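Local coordinates for inactive poly [ADP-ribose] polymerase RCD1 (PDB 5NGO), which is an inactive poly(ADP-ribose) polymerase homologue of Arabidopsis that a downy mildew effector binds to suppress plant immunity, at residues Lys91-Val96 with Leu136-Gln142; Tyr150-Val154 with Ile164-Asn169. All coordinates share one frame; numbering follows the deposited sequence.

Following the chain from the N terminus, residues 91-96 leave strand 89-91 and turn toward strand 98-102. Contact 1 closes a loop of 39 residues that carries strands 98-102, 121-129 and 134-135, when 136-142 returns against 91-96. Contact 2 opens only afterwards: 150-154 pairs with 164-169 across nine residues, closing a beta hairpin. The two loops therefore follow in series, neither nested nor crossed, with centres about 11 Å apart. L136 joins them, its backbone N lying 2.9 Å from V154 O in a probable hydrogen bond, while its side chain packs on G153 and I164. Together they tie two surface loops to the end of the sheet where 134-135, 153-154 and 162-165 lie side by side.

Contact 1 (Lys91-Val96 with Leu136-Gln142); sequences KSIYGV and LRGDKAQ
With CG anti to its own carbonyl carbon (chi1 -69°), the ring of Y94 swings toward L136, whereas K140 starts out away from 91-96 and is bent at its three outer torsions (chi2 141°), which brings CE and NZ over to K91 and I93. Y94 CD1 meets L136 CB at 3.6 Å while L136 CD2 lies 3.8 Å from Y94 CB; L136 O sits at the ring edge, in plane. I164 of strand 162-165 also touches both side chains. K140 crosses K91 at about a right angle, K91 NZ coming to 3.4 Å from K140 CE. K91 NZ and K140 NZ stay 4.7 Å apart, at an exposed site where solvent would probably soften the repulsion. One backbone bond crosses the contact, V96 N to Q142 O (2.8 Å, 163° at the hydrogen). Beside it G95, lacking a side chain, lets its CA approach Q142 O to 3.2 Å. Each loop also braces itself: S92 OG, further bonded to H99, accepts from Y94 N, and D139 OD1 accepts from A141 N. The result is a surface meeting of two PARP-type domain loops, an ST turn set against a type I beta turn, D139 to Q142, that begins with an Asx turn.

Contact 2 (Tyr150-Val154 with Ile164-Asn169); sequences YDNGV and IVWNIN
The buried amide of N152 meets N169 just past the last backbone rung of the pairing. N152 holds CG beside its backbone N and anti to the carbonyl carbon (chi1 -67°), which carries the amide across to the segment 164-169. N169 likewise keeps CG beside its backbone N (chi1 -65°), from where its ND2 reaches N152 OD1 (2.9 Å, 163° at the hydrogen); OD1 takes a weak second bond from W166 N at 3.4 Å. The two side chains run past each other in opposite directions with their amide planes steeply inclined: OD1 lies close to the plane of the N169 amide, whereas ND2 approaches tilted from the plane of the N152 carbonyl. V165 passes the N152 amide at a slant, its CG1 3.7 Å from N152 OD1. On the other end of the N152 amide, ND2 makes a weak hydrogen bond to I129 O, so both polar atoms have partners that limit its rotation.

W166 brings the edge of its indole to the backbone before N152, CD1 lying 3.2 Å from D151 O, while I164 CG2 covers one ring face, offset toward the rim. D151 itself is held from outside, by the backbone of N132 and a salt bridge to R57. The backbone rung comes next: G153 N to I164 O and I164 N to G153 O, both 2.9 Å. A turn closed by N169 N bonding to W166 O brings the N169 amide back to N152. This is an antiparallel beta hairpin in the sheet of a PARP-type domain of an inactive family member, with G153 and I164 forming a hydrogen-bonded pair and the N152 side chain bonded to N169, and weakly to W166 N, just beyond it.

Contact 1 (Lys91-Val96 with Leu136-Gln142)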
loop_
_atom_site.group_PDB
_atom_site.type_symbol
_atom_site.label_atom_id
_atom_site.label_comp_id
_atom_site.label_asym_id
_atom_site.label_seq_id
_atom_site.Cartn_x
_atom_site.Cartn_y
_atom_site.Cartn_z
ATOM N N LYS A 91 -7.241 0.185 12.710
ATOM C CA LYS A 91 -7.457 -0.985 13.537
ATOM C C LYS A 91 -8.385 -1.955 12.807
ATOM O O LYS A 91 -9.505 -1.598 12.506
ATOM C CB LYS A 91 -8.091 -0.554 14.857
ATOM C CG LYS A 91 -8.250 -1.663 15.890
ATOM C CD LYS A 91 -8.457 -1.110 17.301
ATOM C CE LYS A 91 -8.969 -2.179 18.252
ATOM N NZ LYS A 91 -10.437 -2.397 18.099
ATOM N N SER A 92 -7.931 -3.177 12.532
ATOM C CA SER A 92 -8.775 -4.224 11.898
ATOM C C SER A 92 -8.861 -5.450 12.808
ATOM O O SER A 92 -8.471 -5.392 13.970
ATOM C CB SER A 92 -8.237 -4.638 10.515
ATOM O OG SER A 92 -7.201 -5.606 10.608
ATOM N N ILE A 93 -9.345 -6.562 12.256
ATOM C CA ILE A 93 -9.363 -7.847 12.946
ATOM C C ILE A 93 -7.959 -8.436 13.060
ATOM O O ILE A 93 -7.695 -9.223 13.950
ATOM C CB ILE A 93 -10.304 -8.872 12.246
ATOM C CG1 ILE A 93 -10.052 -8.988 10.739
ATOM C CG2 ILE A 93 -11.774 -8.526 12.500
ATOM C CD1 ILE A 93 -10.389 -10.367 10.193
ATOM N N TYR A 94 -7.076 -8.058 12.139
ATOM C CA TYR A 94 -5.691 -8.539 12.108
ATOM C C TYR A 94 -4.698 -7.765 12.970
ATOM O O TYR A 94 -3.550 -8.188 13.102
ATOM C CB TYR A 94 -5.188 -8.511 10.672
ATOM C CG TYR A 94 -5.858 -9.515 9.811
ATOM C CD1 TYR A 94 -5.530 -10.858 9.931
ATOM C CD2 TYR A 94 -6.814 -9.139 8.862
ATOM C CE1 TYR A 94 -6.142 -11.816 9.150
ATOM C CE2 TYR A 94 -7.427 -10.090 8.057
ATOM C CZ TYR A 94 -7.086 -11.429 8.211
ATOM O OH TYR A 94 -7.666 -12.403 7.438
ATOM N N GLY A 95 -5.117 -6.625 13.515
ATOM C CA GLY A 95 -4.243 -5.767 14.331
ATOM C C GLY A 95 -4.163 -4.337 13.831
ATOM O O GLY A 95 -4.941 -3.922 12.964
ATOM N N VAL A 96 -3.202 -3.589 14.375
ATOM C CA VAL A 96 -3.050 -2.162 14.090
ATOM C C VAL A 96 -1.754 -1.918 13.326
ATOM O O VAL A 96 -0.673 -2.335 13.732
ATOM C CB VAL A 96 -3.056 -1.312 15.384
ATOM C CG1 VAL A 96 -3.339 0.151 15.068
ATOM C CG2 VAL A 96 -4.056 -1.870 16.405
ATOM N N LEU A 136 -1.095 -14.065 9.562
ATOM C CA LEU A 136 -1.742 -13.506 10.739
ATOM C C LEU A 136 -2.899 -14.349 11.269
ATOM O O LEU A 136 -3.827 -14.700 10.532
ATOM C CB LEU A 136 -2.236 -12.081 10.474
ATOM C CG LEU A 136 -1.339 -10.854 10.720
ATOM C CD1 LEU A 136 0.158 -11.107 10.695
ATOM C CD2 LEU A 136 -1.682 -9.708 9.780
ATOM N N ARG A 137 -2.834 -14.572 12.575
ATOM C CA ARG A 137 -3.730 -15.475 13.290
ATOM C C ARG A 137 -4.996 -14.779 13.821
ATOM O O ARG A 137 -5.780 -15.410 14.538
ATOM C CB ARG A 137 -2.999 -16.148 14.469
ATOM C CG ARG A 137 -1.635 -16.782 14.181
ATOM C CD ARG A 137 -1.618 -18.290 13.899
ATOM N NE ARG A 137 -2.318 -19.057 14.937
ATOM C CZ ARG A 137 -3.088 -20.135 14.746
ATOM N NH1 ARG A 137 -3.320 -20.641 13.530
ATOM N NH2 ARG A 137 -3.658 -20.727 15.805
ATOM N N GLY A 138 -5.213 -13.499 13.513
ATOM C CA GLY A 138 -6.458 -12.819 13.890
ATOM C C GLY A 138 -6.498 -12.133 15.246
ATOM O O GLY A 138 -7.565 -11.849 15.774
ATOM N N ASP A 139 -5.316 -11.838 15.788
ATOM C CA ASP A 139 -5.132 -11.123 17.054
ATOM C C ASP A 139 -5.465 -9.627 16.860
ATOM O O ASP A 139 -4.718 -8.892 16.208
ATOM C CB ASP A 139 -3.681 -11.336 17.520
ATOM C CG ASP A 139 -3.429 -10.929 18.963
ATOM O OD1 ASP A 139 -4.038 -9.949 19.467
ATOM O OD2 ASP A 139 -2.551 -11.577 19.561
ATOM N N LYS A 140 -6.592 -9.200 17.426
ATOM C CA LYS A 140 -7.047 -7.786 17.403
ATOM C C LYS A 140 -6.058 -6.785 18.029
ATOM O O LYS A 140 -5.998 -5.616 17.626
ATOM C CB LYS A 140 -8.414 -7.683 18.106
ATOM C CG LYS A 140 -9.089 -6.313 18.044
ATOM C CD LYS A 140 -10.623 -6.418 17.847
ATOM C CE LYS A 140 -11.172 -5.468 16.778
ATOM N NZ LYS A 140 -12.206 -6.092 15.892
ATOM N N ALA A 141 -5.295 -7.259 19.014
ATOM C CA ALA A 141 -4.346 -6.424 19.763
ATOM C C ALA A 141 -2.905 -6.427 19.227
ATOM O O ALA A 141 -2.031 -5.866 19.883
ATOM C CB ALA A 141 -4.347 -6.852 21.228
ATOM N N GLN A 142 -2.636 -7.049 18.075
ATOM C CA GLN A 142 -1.257 -7.108 17.565
ATOM C C GLN A 142 -0.919 -5.766 16.915
ATOM O O GLN A 142 -1.694 -5.244 16.118
ATOM C CB GLN A 142 -1.052 -8.264 16.572
ATOM C CG GLN A 142 0.407 -8.556 16.245
ATOM C CD GLN A 142 0.628 -9.825 15.429
ATOM O OE1 GLN A 142 -0.309 -10.554 15.140
ATOM N NE2 GLN A 142 1.883 -10.097 15.065
#

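Contact 2 (Tyr150-Val154 with Ile164-Asn169)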
loop_
_atom_site.group_PDB
_atom_site.type_symbol
_atom_site.label_atom_id
_atom_site.label_comp_id
_atom_site.label_asym_id
_atom_site.label_seq_id
_atom_site.Cartn_x
_atom_site.Cartn_y
_atom_site.Cartn_z
ATOM N N TYR A 150 9.969 -12.787 11.622
ATOM C CA TYR A 150 9.002 -12.180 10.704
ATOM C C TYR A 150 9.134 -10.645 10.600
ATOM O O TYR A 150 9.506 -9.973 11.559
ATOM C CB TYR A 150 7.564 -12.513 11.143
ATOM C CG TYR A 150 7.195 -13.991 11.159
ATOM C CD1 TYR A 150 7.303 -14.783 10.012
ATOM C CD2 TYR A 150 6.694 -14.591 12.326
ATOM C CE1 TYR A 150 6.957 -16.132 10.030
ATOM C CE2 TYR A 150 6.339 -15.938 12.355
ATOM C CZ TYR A 150 6.475 -16.701 11.202
ATOM O OH TYR A 150 6.120 -18.027 11.232
ATOM N N ASP A 151 8.791 -10.110 9.425
ATOM C CA ASP A 151 8.810 -8.676 9.171
ATOM C C ASP A 151 7.385 -8.096 9.225
ATOM O O ASP A 151 6.979 -7.602 10.277
ATOM C CB ASP A 151 9.538 -8.395 7.859
ATOM C CG ASP A 151 10.998 -8.798 7.915
ATOM O OD1 ASP A 151 11.722 -8.310 8.807
ATOM O OD2 ASP A 151 11.439 -9.622 7.089
ATOM N N ASN A 152 6.631 -8.169 8.127
ATOM C CA ASN A 152 5.261 -7.617 8.065
ATOM C C ASN A 152 4.249 -8.764 7.886
ATOM O O ASN A 152 4.638 -9.904 7.625
ATOM C CB ASN A 152 5.170 -6.567 6.948
ATOM C CG ASN A 152 6.010 -5.311 7.264
ATOM O OD1 ASN A 152 5.899 -4.721 8.326
ATOM N ND2 ASN A 152 6.863 -4.920 6.329
ATOM N N GLY A 153 2.961 -8.465 8.056
ATOM C CA GLY A 153 1.919 -9.498 8.156
ATOM C C GLY A 153 1.053 -9.648 6.917
ATOM O O GLY A 153 0.908 -8.704 6.136
ATOM N N VAL A 154 0.502 -10.853 6.701
ATOM C CA VAL A 154 -0.412 -11.146 5.608
ATOM C C VAL A 154 -1.552 -12.076 6.018
ATOM O O VAL A 154 -1.375 -12.887 6.927
ATOM C CB VAL A 154 0.361 -11.753 4.426
ATOM C CG1 VAL A 154 1.074 -13.084 4.763
ATOM C CG2 VAL A 154 -0.500 -11.848 3.163
ATOM N N ILE A 164 -0.445 -6.146 6.268
ATOM C CA ILE A 164 -0.390 -5.252 7.423
ATOM C C ILE A 164 1.075 -4.909 7.588
ATOM O O ILE A 164 1.897 -5.802 7.776
ATOM C CB ILE A 164 -0.875 -5.939 8.719
ATOM C CG1 ILE A 164 -2.288 -6.502 8.568
ATOM C CG2 ILE A 164 -0.825 -4.968 9.893
ATOM C CD1 ILE A 164 -3.377 -5.457 8.577
ATOM N N VAL A 165 1.405 -3.625 7.484
ATOM C CA VAL A 165 2.748 -3.142 7.789
ATOM C C VAL A 165 2.673 -2.493 9.165
ATOM O O VAL A 165 1.857 -1.580 9.385
ATOM C CB VAL A 165 3.240 -2.145 6.733
ATOM C CG1 VAL A 165 4.549 -1.511 7.152
ATOM C CG2 VAL A 165 3.368 -2.836 5.391
ATOM N N TRP A 166 3.515 -2.966 10.090
ATOM C CA TRP A 166 3.472 -2.481 11.498
ATOM C C TRP A 166 3.920 -1.024 11.577
ATOM O O TRP A 166 4.702 -0.567 10.750
ATOM C CB TRP A 166 4.337 -3.344 12.417
ATOM C CG TRP A 166 4.043 -4.796 12.266
ATOM C CD1 TRP A 166 4.875 -5.764 11.759
ATOM C CD2 TRP A 166 2.797 -5.440 12.544
ATOM N NE1 TRP A 166 4.230 -6.969 11.741
ATOM C CE2 TRP A 166 2.951 -6.798 12.209
ATOM C CE3 TRP A 166 1.568 -4.997 13.051
ATOM C CZ2 TRP A 166 1.924 -7.728 12.384
ATOM C CZ3 TRP A 166 0.547 -5.911 13.222
ATOM C CH2 TRP A 166 0.729 -7.269 12.891
ATOM N N ASN A 167 3.419 -0.301 12.575
ATOM C CA ASN A 167 3.697 1.136 12.710
ATOM C C ASN A 167 5.182 1.471 12.665
ATOM O O ASN A 167 5.570 2.391 11.953
ATOM C CB ASN A 167 3.040 1.697 13.968
ATOM C CG ASN A 167 1.536 1.895 13.792
ATOM O OD1 ASN A 167 0.945 1.453 12.807
ATOM N ND2 ASN A 167 0.902 2.556 14.751
ATOM N N ILE A 168 5.994 0.692 13.356
ATOM C CA ILE A 168 7.447 0.854 13.359
ATOM C C ILE A 168 8.076 0.831 11.947
ATOM O O ILE A 168 9.088 1.476 11.694
ATOM C CB ILE A 168 8.169 -0.179 14.291
ATOM C CG1 ILE A 168 7.909 -1.653 13.910
ATOM C CG2 ILE A 168 7.893 0.088 15.761
ATOM C CD1 ILE A 168 9.014 -2.580 14.339
ATOM N N ASN A 169 7.452 0.101 11.028
ATOM C CA ASN A 169 7.980 -0.086 9.681
ATOM C C ASN A 169 7.379 0.860 8.636
ATOM O O ASN A 169 7.795 0.815 7.485
ATOM C CB ASN A 169 7.735 -1.536 9.249
ATOM C CG ASN A 169 8.517 -2.551 10.089
ATOM O OD1 ASN A 169 9.543 -2.233 10.685
ATOM N ND2 ASN A 169 8.018 -3.780 10.142
#